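Side-chain contacts in NDP-N-acetyl-D-galactosaminuronic acid dehydrogenase (Methanosarcina mazei Go1, PDB 3G79), which probably catalyses the four-electron oxidation of UDP-N-acetyl-D-mannosamine to its uronate, using two molecules of NAD per sugar: residues 130-133 / 134-137; 148-151 / 152-155; 456-460 / 461-465. All coordinates share one frame; numbering follows the deposited sequence.

Contact 1 (130-133 / 134-137); sequences IRNV and GKYL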
ATOM      1  N   ILE A 130      -8.312 -22.827  28.044  1.00 31.38           N
ATOM      2  CA  ILE A 130      -8.328 -23.881  27.055  1.00 31.17           C
ATOM      3  C   ILE A 130      -8.320 -25.202  27.799  1.00 31.72           C
ATOM      4  O   ILE A 130      -9.163 -26.073  27.536  1.00 32.61           O
ATOM      5  CB  ILE A 130      -7.136 -23.740  26.056  1.00 31.11           C
ATOM      6  CG1 ILE A 130      -7.238 -22.406  25.321  1.00 18.45           C
ATOM      7  CG2 ILE A 130      -7.182 -24.818  25.016  1.00 17.38           C
ATOM      8  CD1 ILE A 130      -5.989 -21.991  24.542  1.00 32.36           C
ATOM      9  N   ARG A 131      -7.384 -25.346  28.737  1.00 30.79           N
ATOM     10  CA  ARG A 131      -7.379 -26.476  29.662  1.00 29.59           C
ATOM     11  C   ARG A 131      -8.785 -26.695  30.238  1.00 28.88           C
ATOM     12  O   ARG A 131      -9.374 -27.764  30.082  1.00 28.32           O
ATOM     13  CB  ARG A 131      -6.335 -26.273  30.760  1.00 30.86           C
ATOM     14  CG  ARG A 131      -4.837 -26.432  30.302  1.00 49.89           C
ATOM     15  CD  ARG A 131      -3.925 -27.047  31.412  1.00 34.59           C
ATOM     16  NE  ARG A 131      -2.478 -26.789  31.309  1.00 49.92           N
ATOM     17  CZ  ARG A 131      -1.855 -25.750  31.880  1.00 36.79           C
ATOM     18  NH1 ARG A 131      -0.529 -25.609  31.780  1.00 50.88           N
ATOM     19  NH2 ARG A 131      -2.550 -24.825  32.561  1.00 50.73           N
ATOM     20  N   ASN A 132      -9.378 -25.690  30.866  1.00 28.82           N
ATOM     21  CA  ASN A 132     -10.722 -25.911  31.391  1.00 29.31           C
ATOM     22  C   ASN A 132     -11.695 -26.434  30.347  1.00 30.39           C
ATOM     23  O   ASN A 132     -12.434 -27.413  30.603  1.00 30.83           O
ATOM     24  CB  ASN A 132     -11.273 -24.671  32.041  1.00 29.22           C
ATOM     25  CG  ASN A 132     -10.905 -24.577  33.496  1.00 47.26           C
ATOM     26  OD1 ASN A 132     -10.875 -23.484  34.029  1.00 30.23           O
ATOM     27  ND2 ASN A 132     -10.639 -25.722  34.160  1.00 29.61           N
ATOM     28  N   VAL A 133     -11.699 -25.786  29.175  1.00 29.33           N
ATOM     29  CA  VAL A 133     -12.422 -26.321  28.024  1.00 27.80           C
ATOM     30  C   VAL A 133     -12.073 -27.798  27.714  1.00 27.15           C
ATOM     31  O   VAL A 133     -12.967 -28.659  27.716  1.00 26.56           O
ATOM     32  CB  VAL A 133     -12.261 -25.418  26.797  1.00 26.61           C
ATOM     33  CG1 VAL A 133     -12.874 -26.063  25.534  1.00 22.82           C
ATOM     34  CG2 VAL A 133     -12.926 -24.126  27.091  1.00 23.76           C
ATOM     35  N   GLY A 134     -10.791 -28.082  27.449  1.00 26.59           N
ATOM     36  CA  GLY A 134     -10.382 -29.444  27.159  1.00 27.05           C
ATOM     37  C   GLY A 134     -10.924 -30.401  28.215  1.00 28.97           C
ATOM     38  O   GLY A 134     -11.437 -31.463  27.887  1.00 29.80           O
ATOM     39  N   LYS A 135     -10.828 -29.989  29.480  1.00 29.99           N
ATOM     40  CA  LYS A 135     -11.196 -30.781  30.628  1.00 31.23           C
ATOM     41  C   LYS A 135     -12.611 -31.256  30.542  1.00 31.95           C
ATOM     42  O   LYS A 135     -12.915 -32.348  31.023  1.00 32.43           O
ATOM     43  CB  LYS A 135     -11.015 -29.962  31.904  1.00 32.05           C
ATOM     44  CG  LYS A 135     -11.249 -30.709  33.212  1.00 56.85           C
ATOM     45  CD  LYS A 135     -10.140 -30.411  34.250  1.00 34.24           C
ATOM     46  CE  LYS A 135     -10.073 -28.913  34.627  1.00 57.33           C
ATOM     47  NZ  LYS A 135      -8.666 -28.373  34.687  1.00 36.27           N
ATOM     48  N   TYR A 136     -13.493 -30.450  29.941  1.00 31.56           N
ATOM     49  CA  TYR A 136     -14.926 -30.794  29.976  1.00 30.67           C
ATOM     50  C   TYR A 136     -15.520 -31.032  28.572  1.00 28.78           C
ATOM     51  O   TYR A 136     -16.716 -31.320  28.407  1.00 27.56           O
ATOM     52  CB  TYR A 136     -15.704 -29.768  30.807  1.00 30.98           C
ATOM     53  CG  TYR A 136     -15.343 -29.773  32.277  1.00 38.44           C
ATOM     54  CD1 TYR A 136     -15.740 -30.836  33.115  1.00 32.05           C
ATOM     55  CD2 TYR A 136     -14.599 -28.734  32.845  1.00 31.39           C
ATOM     56  CE1 TYR A 136     -15.404 -30.865  34.475  1.00 38.94           C
ATOM     57  CE2 TYR A 136     -14.257 -28.753  34.226  1.00 38.96           C
ATOM     58  CZ  TYR A 136     -14.667 -29.822  35.022  1.00 32.09           C
ATOM     59  OH  TYR A 136     -14.358 -29.866  36.358  1.00 39.45           O
ATOM     60  N   LEU A 137     -14.633 -30.969  27.584  1.00 27.64           N
ATOM     61  CA  LEU A 137     -14.985 -31.157  26.180  1.00 26.64           C
ATOM     62  C   LEU A 137     -15.739 -32.469  25.909  1.00 27.06           C
ATOM     63  O   LEU A 137     -15.350 -33.541  26.421  1.00 28.05           O
ATOM     64  CB  LEU A 137     -13.724 -31.069  25.299  1.00 24.86           C
ATOM     65  CG  LEU A 137     -13.917 -30.975  23.786  1.00 18.59           C
ATOM     66  CD1 LEU A 137     -14.737 -29.731  23.413  1.00 23.53           C
ATOM     67  CD2 LEU A 137     -12.563 -30.938  23.128  1.00 24.48           C
TER
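Lys135 lies alongside Asn132 on the last turn of helix 124-136, the two side chains pointing the same way. Its CB starts close to two carbonyl oxygens of the preceding turn, 3.2 Å from Asn132 O and 3.3 Å from Arg131 O. The chain leaves CB with CG opposite the backbone N (chi1 -175°), and this carries CG over one face of the neighbouring Tyr136 ring, 3.7 Å above the ring plane and displaced toward its rim. Bends at the next three torsions then turn CE and NZ back beside the carboxamide of Asn132, on the exposed surface of the helix. The Tyr136 ring also approaches the earlier turn, its CD2 lying 3.4 Å from Asn132 O at an oblique angle.

Beneath the side chains the helical ladder runs out. Gly134 N donates to Ile130 O and Lys135 N to Arg131 O, both nearly straight. The next alpha-helical bond, from Tyr136 N to Asn132 O, is already weak, and Tyr136 N also gives a straighter bond to Val133 O at 2.9 Å, arriving 55° above the carbonyl plane. That shift to a three-residue span tightens the helix end; Leu137 N adds a weak bond to the same Val133 O, and Leu137 is the first residue to leave helical angles.

The helix belongs to the beta-alpha-beta unit 104-107, 124-136, 142-145 of the Rossmann-type NAD-binding domain. Val133 presses on Val105 and Val143 of the two strands, Ile130 on Leu107, and both also touch Leu162 of helix 154-166.

Contact 2 (148-151 / 152-155); sequences TITP and GTTE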
ATOM      1  N   THR A 148      -6.768 -12.810  20.667  1.00 33.65           N
ATOM      2  CA  THR A 148      -5.738 -12.547  19.658  1.00 33.78           C
ATOM      3  C   THR A 148      -4.567 -13.526  19.838  1.00 32.86           C
ATOM      4  O   THR A 148      -3.951 -13.557  20.886  1.00 32.24           O
ATOM      5  CB  THR A 148      -5.275 -11.067  19.780  1.00 34.86           C
ATOM      6  OG1 THR A 148      -6.366 -10.187  19.453  1.00 42.74           O
ATOM      7  CG2 THR A 148      -4.057 -10.784  18.890  1.00 42.67           C
ATOM      8  N   ILE A 149      -4.302 -14.358  18.838  1.00 33.21           N
ATOM      9  CA  ILE A 149      -3.235 -15.364  18.944  1.00 33.06           C
ATOM     10  C   ILE A 149      -2.244 -15.208  17.809  1.00 33.77           C
ATOM     11  O   ILE A 149      -2.474 -14.395  16.916  1.00 35.70           O
ATOM     12  CB  ILE A 149      -3.770 -16.800  19.030  1.00 33.04           C
ATOM     13  CG1 ILE A 149      -4.774 -17.072  17.895  1.00 34.16           C
ATOM     14  CG2 ILE A 149      -4.373 -17.051  20.446  1.00 33.64           C
ATOM     15  CD1 ILE A 149      -5.432 -18.505  17.894  1.00 32.87           C
ATOM     16  N   THR A 150      -1.140 -15.952  17.849  1.00 32.55           N
ATOM     17  CA  THR A 150      -0.101 -15.847  16.815  1.00 31.35           C
ATOM     18  C   THR A 150      -0.230 -16.958  15.829  1.00 30.17           C
ATOM     19  O   THR A 150      -0.615 -18.065  16.198  1.00 30.90           O
ATOM     20  CB  THR A 150       1.320 -15.961  17.397  1.00 30.80           C
ATOM     21  OG1 THR A 150       1.492 -17.267  17.966  1.00 34.52           O
ATOM     22  CG2 THR A 150       1.527 -14.943  18.445  1.00 34.45           C
ATOM     23  N   PRO A 151       0.158 -16.706  14.573  1.00 29.05           N
ATOM     24  CA  PRO A 151      -0.009 -17.800  13.652  1.00 29.63           C
ATOM     25  C   PRO A 151       0.501 -19.117  14.215  1.00 30.12           C
ATOM     26  O   PRO A 151       1.643 -19.172  14.662  1.00 30.97           O
ATOM     27  CB  PRO A 151       0.834 -17.362  12.449  1.00 29.39           C
ATOM     28  CG  PRO A 151       0.613 -15.870  12.431  1.00 33.81           C
ATOM     29  CD  PRO A 151       0.595 -15.473  13.890  1.00 28.25           C
ATOM     30  N   GLY A 152      -0.331 -20.159  14.146  1.00 29.54           N
ATOM     31  CA  GLY A 152       0.086 -21.523  14.444  1.00 29.76           C
ATOM     32  C   GLY A 152      -0.442 -21.994  15.790  1.00 31.21           C
ATOM     33  O   GLY A 152      -0.333 -23.156  16.130  1.00 30.64           O
ATOM     34  N   THR A 153      -1.026 -21.079  16.552  1.00 33.20           N
ATOM     35  CA  THR A 153      -1.599 -21.399  17.854  1.00 35.12           C
ATOM     36  C   THR A 153      -2.801 -22.389  17.784  1.00 36.76           C
ATOM     37  O   THR A 153      -2.802 -23.436  18.466  1.00 38.03           O
ATOM     38  CB  THR A 153      -1.960 -20.088  18.583  1.00 35.72           C
ATOM     39  OG1 THR A 153      -0.802 -19.227  18.616  1.00 26.10           O
ATOM     40  CG2 THR A 153      -2.503 -20.369  19.998  1.00 26.35           C
ATOM     41  N   THR A 154      -3.803 -22.090  16.953  1.00 35.85           N
ATOM     42  CA  THR A 154      -4.938 -22.991  16.808  1.00 35.25           C
ATOM     43  C   THR A 154      -4.543 -24.441  16.506  1.00 36.00           C
ATOM     44  O   THR A 154      -4.899 -25.350  17.279  1.00 36.44           O
ATOM     45  CB  THR A 154      -5.958 -22.488  15.789  1.00 34.33           C
ATOM     46  OG1 THR A 154      -6.263 -21.151  16.119  1.00 26.02           O
ATOM     47  CG2 THR A 154      -7.273 -23.286  15.858  1.00 25.03           C
ATOM     48  N   GLU A 155      -3.832 -24.646  15.393  1.00 35.55           N
ATOM     49  CA  GLU A 155      -3.443 -25.994  14.947  1.00 35.63           C
ATOM     50  C   GLU A 155      -2.300 -26.537  15.805  1.00 36.36           C
ATOM     51  O   GLU A 155      -2.005 -27.723  15.771  1.00 37.91           O
ATOM     52  CB  GLU A 155      -2.982 -25.990  13.486  1.00 35.12           C
ATOM     53  CG  GLU A 155      -3.986 -25.457  12.477  1.00 42.57           C
ATOM     54  CD  GLU A 155      -4.873 -26.526  11.907  1.00 35.13           C
ATOM     55  OE1 GLU A 155      -4.766 -27.691  12.369  1.00 43.70           O
ATOM     56  OE2 GLU A 155      -5.692 -26.219  11.007  1.00 42.64           O
TER
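Thr150 and Thr153 close a type II beta turn that links strand 142-145 to helix 154-166 in the Rossmann-type NAD-binding domain. Thr150 O takes two donors from Thr153. The backbone N reaches it at 3.1 Å, nearly in line with the carbonyl bond, while the hydroxyl OG1 donates at 2.7 Å in the carbonyl plane, on a lone pair. OG1 of Thr153 can do this because chi1 of -53° sets it beside its own backbone N; the same torsion turns CG2 the other way, toward Ile149 CG2 at 3.8 Å. A valine in its place would remove the hydroxyl and would probably leave Thr150 O with only the backbone amide of these two donors, the turn less firmly fixed.

Gly152 takes the third position of the turn with a positive phi of 106°, where a side chain would collide with Pro151 O. Its N-H is satisfied from outside, by Glu232 OE1 of helix 228-258, and the other oxygen of that carboxylate, OE2, accepts from Thr154 N. One acidic side chain thus serves two amides where the loop passes into the helix.

Ile149 covers the apolar side of the turn, its CB 3.8 Å from Thr153 CB. Beyond CG1 the chain is extended (chi2 -178°), and CD1 ends 3.3 Å from Thr154 OG1, a buried hydroxyl whose hydrogen bond is made outside these two segments.

Contact 3 (456-460 / 461-465); sequences DEFIG and KGFVY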
ATOM      1  N   ASP A 456       6.968  28.704   7.863  1.00 32.18           N
ATOM      2  CA  ASP A 456       7.297  30.104   7.603  1.00 30.91           C
ATOM      3  C   ASP A 456       7.079  31.005   8.799  1.00 31.71           C
ATOM      4  O   ASP A 456       7.871  31.918   9.045  1.00 32.09           O
ATOM      5  CB  ASP A 456       6.621  30.625   6.343  1.00 30.31           C
ATOM      6  CG  ASP A 456       7.116  29.902   5.078  1.00 39.39           C
ATOM      7  OD1 ASP A 456       8.195  29.285   5.116  1.00 29.62           O
ATOM      8  OD2 ASP A 456       6.423  29.941   4.046  1.00 30.31           O
ATOM      9  N   GLU A 457       6.034  30.708   9.571  1.00 32.22           N
ATOM     10  CA  GLU A 457       5.778  31.379  10.833  1.00 32.18           C
ATOM     11  C   GLU A 457       7.031  31.366  11.739  1.00 31.31           C
ATOM     12  O   GLU A 457       7.435  32.401  12.273  1.00 31.47           O
ATOM     13  CB  GLU A 457       4.591  30.730  11.527  1.00 32.69           C
ATOM     14  CG  GLU A 457       4.090  31.468  12.774  1.00 57.75           C
ATOM     15  CD  GLU A 457       3.068  30.655  13.560  1.00 34.27           C
ATOM     16  OE1 GLU A 457       2.941  30.881  14.796  1.00 58.03           O
ATOM     17  OE2 GLU A 457       2.393  29.785  12.944  1.00 58.03           O
ATOM     18  N   PHE A 458       7.647  30.200  11.862  1.00 30.38           N
ATOM     19  CA  PHE A 458       8.756  29.995  12.771  1.00 30.09           C
ATOM     20  C   PHE A 458      10.096  30.441  12.210  1.00 30.49           C
ATOM     21  O   PHE A 458      10.921  31.000  12.955  1.00 31.72           O
ATOM     22  CB  PHE A 458       8.811  28.530  13.220  1.00 29.42           C
ATOM     23  CG  PHE A 458       7.737  28.163  14.226  1.00 30.51           C
ATOM     24  CD1 PHE A 458       8.072  27.882  15.549  1.00 29.53           C
ATOM     25  CD2 PHE A 458       6.395  28.105  13.850  1.00 29.62           C
ATOM     26  CE1 PHE A 458       7.104  27.533  16.469  1.00 29.42           C
ATOM     27  CE2 PHE A 458       5.407  27.750  14.770  1.00 30.09           C
ATOM     28  CZ  PHE A 458       5.757  27.477  16.081  1.00 29.93           C
ATOM     29  N   ILE A 459      10.311  30.202  10.916  1.00 29.28           N
ATOM     30  CA  ILE A 459      11.498  30.694  10.224  1.00 29.53           C
ATOM     31  C   ILE A 459      11.565  32.241  10.279  1.00 30.72           C
ATOM     32  O   ILE A 459      12.604  32.825  10.599  1.00 30.32           O
ATOM     33  CB  ILE A 459      11.521  30.188   8.762  1.00 28.92           C
ATOM     34  CG1 ILE A 459      11.774  28.678   8.687  1.00 20.88           C
ATOM     35  CG2 ILE A 459      12.539  30.894   7.969  1.00 19.93           C
ATOM     36  CD1 ILE A 459      11.567  28.097   7.281  1.00 28.96           C
ATOM     37  N   GLY A 460      10.441  32.897  10.001  1.00 32.01           N
ATOM     38  CA  GLY A 460      10.400  34.369   9.966  1.00 33.39           C
ATOM     39  C   GLY A 460      10.664  35.028  11.307  1.00 34.53           C
ATOM     40  O   GLY A 460      10.869  36.237  11.395  1.00 34.33           O
ATOM     41  N   LYS A 461      10.656  34.203  12.346  1.00 35.74           N
ATOM     42  CA  LYS A 461      10.718  34.636  13.733  1.00 36.40           C
ATOM     43  C   LYS A 461      12.073  34.219  14.330  1.00 36.07           C
ATOM     44  O   LYS A 461      12.237  34.184  15.561  1.00 36.09           O
ATOM     45  CB  LYS A 461       9.548  33.990  14.489  1.00 37.20           C
ATOM     46  CG  LYS A 461       9.318  34.444  15.913  1.00 56.86           C
ATOM     47  CD  LYS A 461       8.496  35.743  16.018  1.00 39.80           C
ATOM     48  CE  LYS A 461       8.736  36.405  17.401  1.00 57.04           C
ATOM     49  NZ  LYS A 461       8.044  37.737  17.634  1.00 40.65           N
ATOM     50  N   GLY A 462      13.014  33.863  13.448  1.00 35.06           N
ATOM     51  CA  GLY A 462      14.382  33.549  13.839  1.00 34.76           C
ATOM     52  C   GLY A 462      14.752  32.083  14.057  1.00 34.90           C
ATOM     53  O   GLY A 462      15.951  31.759  14.230  1.00 35.78           O
ATOM     54  N   PHE A 463      13.758  31.188  14.052  1.00 32.86           N
ATOM     55  CA  PHE A 463      14.009  29.779  14.379  1.00 30.18           C
ATOM     56  C   PHE A 463      14.857  29.102  13.353  1.00 28.54           C
ATOM     57  O   PHE A 463      14.952  29.577  12.215  1.00 28.55           O
ATOM     58  CB  PHE A 463      12.721  28.997  14.414  1.00 28.66           C
ATOM     59  CG  PHE A 463      12.012  29.080  15.680  1.00 26.48           C
ATOM     60  CD1 PHE A 463      11.177  30.152  15.946  1.00 28.74           C
ATOM     61  CD2 PHE A 463      12.132  28.074  16.616  1.00 28.17           C
ATOM     62  CE1 PHE A 463      10.454  30.217  17.173  1.00 26.95           C
ATOM     63  CE2 PHE A 463      11.424  28.123  17.829  1.00 26.60           C
ATOM     64  CZ  PHE A 463      10.582  29.178  18.101  1.00 28.28           C
ATOM     65  N   VAL A 464      15.442  27.977  13.751  1.00 26.43           N
ATOM     66  CA  VAL A 464      16.036  27.087  12.794  1.00 26.33           C
ATOM     67  C   VAL A 464      15.169  25.841  12.736  1.00 26.20           C
ATOM     68  O   VAL A 464      15.001  25.158  13.768  1.00 26.21           O
ATOM     69  CB  VAL A 464      17.434  26.664  13.201  1.00 26.62           C
ATOM     70  CG1 VAL A 464      18.028  25.743  12.107  1.00 31.97           C
ATOM     71  CG2 VAL A 464      18.324  27.883  13.461  1.00 31.74           C
ATOM     72  N   TYR A 465      14.652  25.536  11.535  1.00 25.20           N
ATOM     73  CA  TYR A 465      13.562  24.550  11.365  1.00 23.81           C
ATOM     74  C   TYR A 465      13.958  23.298  10.649  1.00 23.23           C
ATOM     75  O   TYR A 465      14.706  23.341   9.722  1.00 24.45           O
ATOM     76  CB  TYR A 465      12.392  25.177  10.603  1.00 23.23           C
ATOM     77  CG  TYR A 465      11.361  24.192  10.104  1.00 26.05           C
ATOM     78  CD1 TYR A 465      10.209  23.911  10.863  1.00 22.69           C
ATOM     79  CD2 TYR A 465      11.532  23.537   8.887  1.00 22.39           C
ATOM     80  CE1 TYR A 465       9.250  23.003  10.411  1.00 26.81           C
ATOM     81  CE2 TYR A 465      10.588  22.603   8.427  1.00 26.43           C
ATOM     82  CZ  TYR A 465       9.440  22.349   9.181  1.00 22.65           C
ATOM     83  OH  TYR A 465       8.490  21.416   8.750  1.00 27.28           O
TER
HETATM   84  O   HOH W   1      14.958  31.875  10.919  1.00 23.21           O
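A Schellman motif closes helix 455-459: Phe463 N donates to Phe458 O at 3.0 Å and Gly462 N to Ile459 O at 3.1 Å, with Gly462 at positive phi. Phe458 O also accepts from Lys461 N, and the two donors approach from opposite faces of its carbonyl plane. The reversal lays the two phenylalanines side by side, pointing the same way, in an edge-to-face pair. CD1 of Phe458 stands 3.6 Å above the centre of the Phe463 ring, and the planes meet at 61°. Phe463 CG sits beside its own backbone N (chi1 -84°), which keeps the ring over the Phe458 side chain, next to the shared carbonyl; Phe463 CB lies 3.1 Å from Phe458 O. Ile459 CG1 packs on Tyr465 CB at 4.0 Å. A water 2.6 Å from both Ile459 O and Phe463 O could donate to either, though its two protons cannot serve every acceptor nearby. Lys461 leads outward to a salt bridge with Asp433. The turn joins helix 455-459 to strand 464-467, an outermost strand of the C-terminal parallel sheet; both phenylalanines lean on Ile446 of strand 445-448 and on helix 432-439, through Ala432 and Ala435.

Contacts 1 and 2 share the NAD-binding domain, their centres about 17 Å apart, and helix 154-166 connects them: contact 2 leads into it, while contact 1 rests against its flank. Contact 3 lies in the other sheet-bearing half of the chain, its centre about 65 Å from that of contact 1 and about 52 Å from that of contact 2. Contacts 1 and 3 both finish helices, one by tightening its last turn, the other by a glycine reversal with paired aromatic rings; contact 2 precedes a helix and relies on hydroxyl and carboxylate groups. All three are partly buried, but contacts 1 and 3 include exposed residues, whereas the touching residues of contact 2 do not.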